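Local coordinates for Alr3699 protein (Nostoc sp., PDB 4XSO) that is of unknown function but has the two-domain GT-B architecture of the glycosyltransferases, with two Rossmann-like domains facing each other across a cleft, at residues A[217-222]-A[292-297]; A[298-303]-A[319-324]. All coordinates share one frame; numbering follows the deposited sequence.

Contact 1: A[217-222]-A[292-297]; sequences PWKGQH and APEPFG
K219 and E294 meet where two loops lie side by side in the C-terminal Rossmann-like domain of a GT-B fold, one leading into helix 221-228 and the other following strand 285-287. E294 is the first glutamate of an EX7E motif, as found in many GT-B families including this one. Its side chain runs on extended beyond CG (chi2 176°) and brings the carboxylate back to residues just before its own loop, S290 OG bonding OE2 and H288 NE2 bonding OE1, so that two partners fix the rotation of the group. The lysine approaches OE2, crossing this glutamate at about a right angle. Bent at chi2 (-67°) and again at chi4, it offers carbon rather than nitrogen: CE lies 3.3 Å from E294 OE2, whereas NZ is 4.1 Å from OE2, beyond salt-bridge range. Opposite charges at this separation should still attract, and the lysine's long apolar stem lets it lie against the carboxylate. A292 adds a small methyl group directed at the tryptophan, its CB 4.6 Å from W218 CG; alanine suits a place where W218 O comes within 4.0 Å of A292 N. The W218 indole packs edge-to-face with the ring of H134, in the N-terminal domain, and W218 O accepts a bond from T291 OG1, tying the two loops together just beside A292. A type I beta turn from P217 shapes the first loop, and G220 at its end, N-cap of helix 221-228, takes a positive phi that glycine adopts easily. The turn is closed by G220 N donating to P217 O over 3.1 Å.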
loop_
_atom_site.group_PDB
_atom_site.type_symbol
_atom_site.label_atom_id
_atom_site.label_comp_id
_atom_site.label_asym_id
_atom_site.label_seq_id
_atom_site.Cartn_x
_atom_site.Cartn_y
_atom_site.Cartn_z
ATOM N N PRO A 217 10.527 -10.511 -32.366
ATOM C CA PRO A 217 10.447 -9.521 -33.468
ATOM C C PRO A 217 11.066 -8.185 -33.087
ATOM O O PRO A 217 11.675 -7.527 -33.920
ATOM C CB PRO A 217 8.935 -9.332 -33.712
ATOM C CG PRO A 217 8.262 -10.472 -33.007
ATOM C CD PRO A 217 9.210 -11.100 -32.021
ATOM N N TRP A 218 10.925 -7.813 -31.816
ATOM C CA TRP A 218 11.492 -6.559 -31.315
ATOM C C TRP A 218 13.031 -6.603 -31.465
ATOM O O TRP A 218 13.646 -5.546 -31.662
ATOM C CB TRP A 218 11.152 -6.316 -29.825
ATOM C CG TRP A 218 9.737 -5.916 -29.481
ATOM C CD1 TRP A 218 8.634 -5.948 -30.290
ATOM C CD2 TRP A 218 9.269 -5.468 -28.179
ATOM N NE1 TRP A 218 7.520 -5.523 -29.588
ATOM C CE2 TRP A 218 7.882 -5.224 -28.294
ATOM C CE3 TRP A 218 9.898 -5.239 -26.929
ATOM C CZ2 TRP A 218 7.108 -4.756 -27.200
ATOM C CZ3 TRP A 218 9.122 -4.778 -25.842
ATOM C CH2 TRP A 218 7.750 -4.544 -25.990
ATOM N N LYS A 219 13.630 -7.799 -31.343
ATOM C CA LYS A 219 15.089 -7.936 -31.452
ATOM C C LYS A 219 15.645 -7.925 -32.877
ATOM O O LYS A 219 16.870 -7.830 -33.064
ATOM C CB LYS A 219 15.596 -9.138 -30.671
ATOM C CG LYS A 219 15.281 -9.034 -29.159
ATOM C CD LYS A 219 16.084 -7.899 -28.536
ATOM C CE LYS A 219 15.876 -7.720 -27.049
ATOM N NZ LYS A 219 16.934 -8.476 -26.317
ATOM N N GLY A 220 14.774 -8.055 -33.875
ATOM C CA GLY A 220 15.135 -7.748 -35.262
ATOM C C GLY A 220 16.057 -8.686 -36.029
ATOM O O GLY A 220 16.769 -8.288 -36.954
ATOM N N GLN A 221 16.015 -9.953 -35.723
ATOM C CA GLN A 221 16.806 -10.915 -36.506
ATOM C C GLN A 221 16.427 -10.900 -37.982
ATOM O O GLN A 221 17.284 -11.100 -38.816
ATOM C CB GLN A 221 16.621 -12.344 -35.969
ATOM C CG GLN A 221 17.404 -12.639 -34.699
ATOM C CD GLN A 221 16.624 -12.313 -33.433
ATOM O OE1 GLN A 221 15.495 -11.824 -33.493
ATOM N NE2 GLN A 221 17.231 -12.585 -32.274
ATOM N N HIS A 222 15.159 -10.615 -38.298
ATOM C CA HIS A 222 14.703 -10.572 -39.705
ATOM C C HIS A 222 15.344 -9.437 -40.507
ATOM O O HIS A 222 15.521 -9.538 -41.720
ATOM C CB HIS A 222 13.145 -10.507 -39.775
ATOM C CG HIS A 222 12.569 -9.234 -39.225
ATOM N ND1 HIS A 222 12.443 -8.992 -37.862
ATOM C CD2 HIS A 222 12.132 -8.113 -39.849
ATOM C CE1 HIS A 222 11.948 -7.780 -37.683
ATOM N NE2 HIS A 222 11.774 -7.221 -38.868
ATOM N N ALA A 292 12.886 -1.661 -31.663
ATOM C CA ALA A 292 12.287 -0.810 -30.710
ATOM C C ALA A 292 13.408 -0.309 -29.791
ATOM O O ALA A 292 14.353 -1.064 -29.522
ATOM C CB ALA A 292 11.227 -1.585 -29.921
ATOM N N PRO A 293 13.308 0.958 -29.339
ATOM C CA PRO A 293 14.386 1.569 -28.607
ATOM C C PRO A 293 14.605 0.819 -27.318
ATOM O O PRO A 293 13.667 0.512 -26.633
ATOM C CB PRO A 293 13.843 2.965 -28.269
ATOM C CG PRO A 293 12.761 3.237 -29.275
ATOM C CD PRO A 293 12.165 1.893 -29.506
ATOM N N GLU A 294 15.834 0.532 -27.008
ATOM C CA GLU A 294 16.200 -0.163 -25.809
ATOM C C GLU A 294 16.919 0.810 -24.851
ATOM O O GLU A 294 17.622 1.762 -25.273
ATOM C CB GLU A 294 17.104 -1.373 -26.149
ATOM C CG GLU A 294 16.371 -2.488 -26.954
ATOM C CD GLU A 294 17.274 -3.635 -27.387
ATOM O OE1 GLU A 294 18.518 -3.545 -27.208
ATOM O OE2 GLU A 294 16.744 -4.653 -27.900
ATOM N N PRO A 295 16.763 0.563 -23.539
ATOM C CA PRO A 295 17.322 1.506 -22.565
ATOM C C PRO A 295 18.857 1.498 -22.457
ATOM O O PRO A 295 19.429 2.532 -22.261
ATOM C CB PRO A 295 16.676 1.087 -21.246
ATOM C CG PRO A 295 16.149 -0.273 -21.460
ATOM C CD PRO A 295 15.863 -0.413 -22.921
ATOM N N PHE A 296 19.469 0.344 -22.678
ATOM C CA PHE A 296 20.906 0.128 -22.628
ATOM C C PHE A 296 21.225 -1.220 -23.333
ATOM O O PHE A 296 20.861 -2.300 -22.843
ATOM C CB PHE A 296 21.323 -0.096 -21.167
ATOM C CG PHE A 296 22.816 -0.224 -20.977
ATOM C CD1 PHE A 296 23.472 -1.430 -21.142
ATOM C CD2 PHE A 296 23.581 0.914 -20.618
ATOM C CE1 PHE A 296 24.857 -1.516 -20.931
ATOM C CE2 PHE A 296 24.956 0.819 -20.408
ATOM C CZ PHE A 296 25.579 -0.391 -20.575
ATOM N N GLY A 297 21.903 -1.243 -24.431
ATOM C CA GLY A 297 22.123 -2.577 -25.024
ATOM C C GLY A 297 23.309 -3.309 -24.411
ATOM O O GLY A 297 24.460 -2.990 -24.776
#

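Contact 2: A[298-303]-A[319-324]; sequences RVIVEA and MELVEH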
loop_
_atom_site.group_PDB
_atom_site.type_symbol
_atom_site.label_atom_id
_atom_site.label_comp_id
_atom_site.label_asym_id
_atom_site.label_seq_id
_atom_site.Cartn_x
_atom_site.Cartn_y
_atom_site.Cartn_z
ATOM N N ARG A 298 23.078 -4.269 -23.494
ATOM C CA ARG A 298 24.228 -4.978 -22.866
ATOM C C ARG A 298 25.109 -5.582 -23.971
ATOM O O ARG A 298 26.339 -5.499 -23.970
ATOM C CB ARG A 298 23.762 -6.054 -21.852
ATOM C CG ARG A 298 23.106 -5.450 -20.593
ATOM C CD ARG A 298 22.542 -6.494 -19.617
ATOM N NE ARG A 298 23.564 -7.396 -19.086
ATOM C CZ ARG A 298 24.447 -7.086 -18.125
ATOM N NH1 ARG A 298 24.400 -5.927 -17.471
ATOM N NH2 ARG A 298 25.377 -7.969 -17.767
ATOM N N VAL A 299 24.476 -6.136 -24.998
ATOM C CA VAL A 299 25.203 -6.811 -26.072
ATOM C C VAL A 299 26.159 -5.906 -26.839
ATOM O O VAL A 299 27.222 -6.340 -27.323
ATOM C CB VAL A 299 24.198 -7.445 -27.084
ATOM C CG1 VAL A 299 24.871 -7.846 -28.359
ATOM C CG2 VAL A 299 23.560 -8.660 -26.417
ATOM N N ILE A 300 25.770 -4.666 -26.973
ATOM C CA ILE A 300 26.555 -3.687 -27.682
ATOM C C ILE A 300 27.821 -3.481 -26.812
ATOM O O ILE A 300 28.907 -3.588 -27.283
ATOM C CB ILE A 300 25.798 -2.382 -27.825
ATOM C CG1 ILE A 300 24.546 -2.583 -28.709
ATOM C CG2 ILE A 300 26.707 -1.300 -28.393
ATOM C CD1 ILE A 300 23.634 -1.336 -28.727
ATOM N N VAL A 301 27.663 -3.168 -25.556
ATOM C CA VAL A 301 28.860 -3.075 -24.661
ATOM C C VAL A 301 29.701 -4.335 -24.618
ATOM O O VAL A 301 30.911 -4.271 -24.636
ATOM C CB VAL A 301 28.470 -2.646 -23.239
ATOM C CG1 VAL A 301 29.724 -2.586 -22.327
ATOM C CG2 VAL A 301 27.809 -1.303 -23.290
ATOM N N GLU A 302 29.077 -5.498 -24.627
ATOM C CA GLU A 302 29.831 -6.746 -24.574
ATOM C C GLU A 302 30.684 -6.928 -25.802
ATOM O O GLU A 302 31.838 -7.278 -25.703
ATOM C CB GLU A 302 28.909 -7.939 -24.344
ATOM C CG GLU A 302 28.433 -7.873 -22.907
ATOM C CD GLU A 302 27.476 -8.967 -22.528
ATOM O OE1 GLU A 302 26.489 -9.159 -23.271
ATOM O OE2 GLU A 302 27.700 -9.568 -21.451
ATOM N N ALA A 303 30.117 -6.576 -26.941
ATOM C CA ALA A 303 30.818 -6.688 -28.211
ATOM C C ALA A 303 32.048 -5.774 -28.245
ATOM O O ALA A 303 33.124 -6.163 -28.703
ATOM C CB ALA A 303 29.837 -6.352 -29.321
ATOM N N MET A 319 22.598 4.980 -28.890
ATOM C CA MET A 319 23.212 6.237 -29.321
ATOM C C MET A 319 24.222 6.759 -28.281
ATOM O O MET A 319 25.111 7.490 -28.632
ATOM C CB MET A 319 22.132 7.301 -29.628
ATOM C CG MET A 319 20.839 6.733 -30.197
ATOM S SD MET A 319 19.777 8.001 -30.951
ATOM C CE MET A 319 18.616 8.389 -29.670
ATOM N N GLU A 320 24.147 6.358 -27.007
ATOM C CA GLU A 320 25.084 6.906 -25.998
ATOM C C GLU A 320 26.291 5.988 -25.872
ATOM O O GLU A 320 27.295 6.363 -25.259
ATOM C CB GLU A 320 24.446 6.897 -24.604
ATOM C CG GLU A 320 23.274 7.802 -24.432
ATOM C CD GLU A 320 22.395 7.353 -23.259
ATOM O OE1 GLU A 320 22.922 7.301 -22.117
ATOM O OE2 GLU A 320 21.188 7.105 -23.493
ATOM N N LEU A 321 26.129 4.769 -26.380
ATOM C CA LEU A 321 27.151 3.770 -26.351
ATOM C C LEU A 321 28.160 3.871 -27.481
ATOM O O LEU A 321 29.332 3.440 -27.327
ATOM C CB LEU A 321 26.521 2.385 -26.355
ATOM C CG LEU A 321 25.426 2.127 -25.294
ATOM C CD1 LEU A 321 24.906 0.711 -25.381
ATOM C CD2 LEU A 321 25.956 2.382 -23.893
ATOM N N VAL A 322 27.706 4.334 -28.641
ATOM C CA VAL A 322 28.519 4.212 -29.862
ATOM C C VAL A 322 28.669 5.553 -30.480
ATOM O O VAL A 322 27.684 6.211 -30.625
ATOM C CB VAL A 322 27.850 3.311 -30.947
ATOM C CG1 VAL A 322 28.631 3.384 -32.244
ATOM C CG2 VAL A 322 27.692 1.853 -30.526
ATOM N N GLU A 323 29.884 5.965 -30.851
ATOM C CA GLU A 323 30.019 7.125 -31.771
ATOM C C GLU A 323 30.381 6.555 -33.111
ATOM O O GLU A 323 31.384 5.827 -33.228
ATOM C CB GLU A 323 31.068 8.149 -31.356
ATOM C CG GLU A 323 30.581 9.183 -30.370
ATOM C CD GLU A 323 29.816 10.320 -31.037
ATOM O OE1 GLU A 323 29.769 10.407 -32.305
ATOM O OE2 GLU A 323 29.260 11.130 -30.265
ATOM N N HIS A 324 29.524 6.867 -34.077
ATOM C CA HIS A 324 29.512 6.294 -35.440
ATOM C C HIS A 324 30.801 6.603 -36.142
ATOM O O HIS A 324 31.219 7.745 -36.199
ATOM C CB HIS A 324 28.330 6.911 -36.272
ATOM C CG HIS A 324 28.217 6.363 -37.662
ATOM N ND1 HIS A 324 27.574 5.177 -37.934
ATOM C CD2 HIS A 324 28.710 6.796 -38.853
ATOM C CE1 HIS A 324 27.628 4.917 -39.233
ATOM N NE2 HIS A 324 28.319 5.882 -39.816
#
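I300 and V301, on the first turn of helix 298-305, pack against L321, in the weakly bonded helix 318-321, and V322 just beyond it, joining two successive helical elements of the C-terminal Rossmann-like domain on either side of strand 310-313 in the sequence. Apolar contact carries the whole interface, and all four residues are buried. L321 CD1 sits against both helix residues, 4.0 Å from I300 CB and 4.1 Å from V301 CG2, with CD2 beside the same valine methyl. Branched aliphatic residues suit this role, since their side chains offer methyls in more than one direction. With chi1 at -65°, I300 sends CG1 anti to its carbonyl carbon and holds CG2 out toward V322. I300 also touches A312 of strand 310-313, while F368 covers both V301 and L321.

Polar bonds lie around this patch. Within the helix, E302 N donates to R298 O over 2.8 Å. E320 turns its carboxylate to the backbone N atoms of Q159 and A160, at the start of helix 159-167 of the N-terminal domain, a fitting place for a negative charge. Beyond L321, V322 closes the apolar patch, its CG2 3.9 Å from I300 CG2.

The two contacts lie in series along the chain, their centres about 13 Å apart, both in the C-terminal domain built on the six-stranded parallel sheet that includes 285-287 and 310-313. Segment 292-297 of contact 1 runs directly into helix 298-305 of contact 2, with G297 as N-cap. The EX7E motif spans both contacts, from E294 in the loop to E302 on the helix. F296 bridges them: its CZ lies 3.6 Å from V301 CG2, and its CE2 3.9 Å from L321 CD2. Through this ring the buried packing of contact 2 underlies a loop whose other end meets 217-222 at the surface, beside the N-terminal domain.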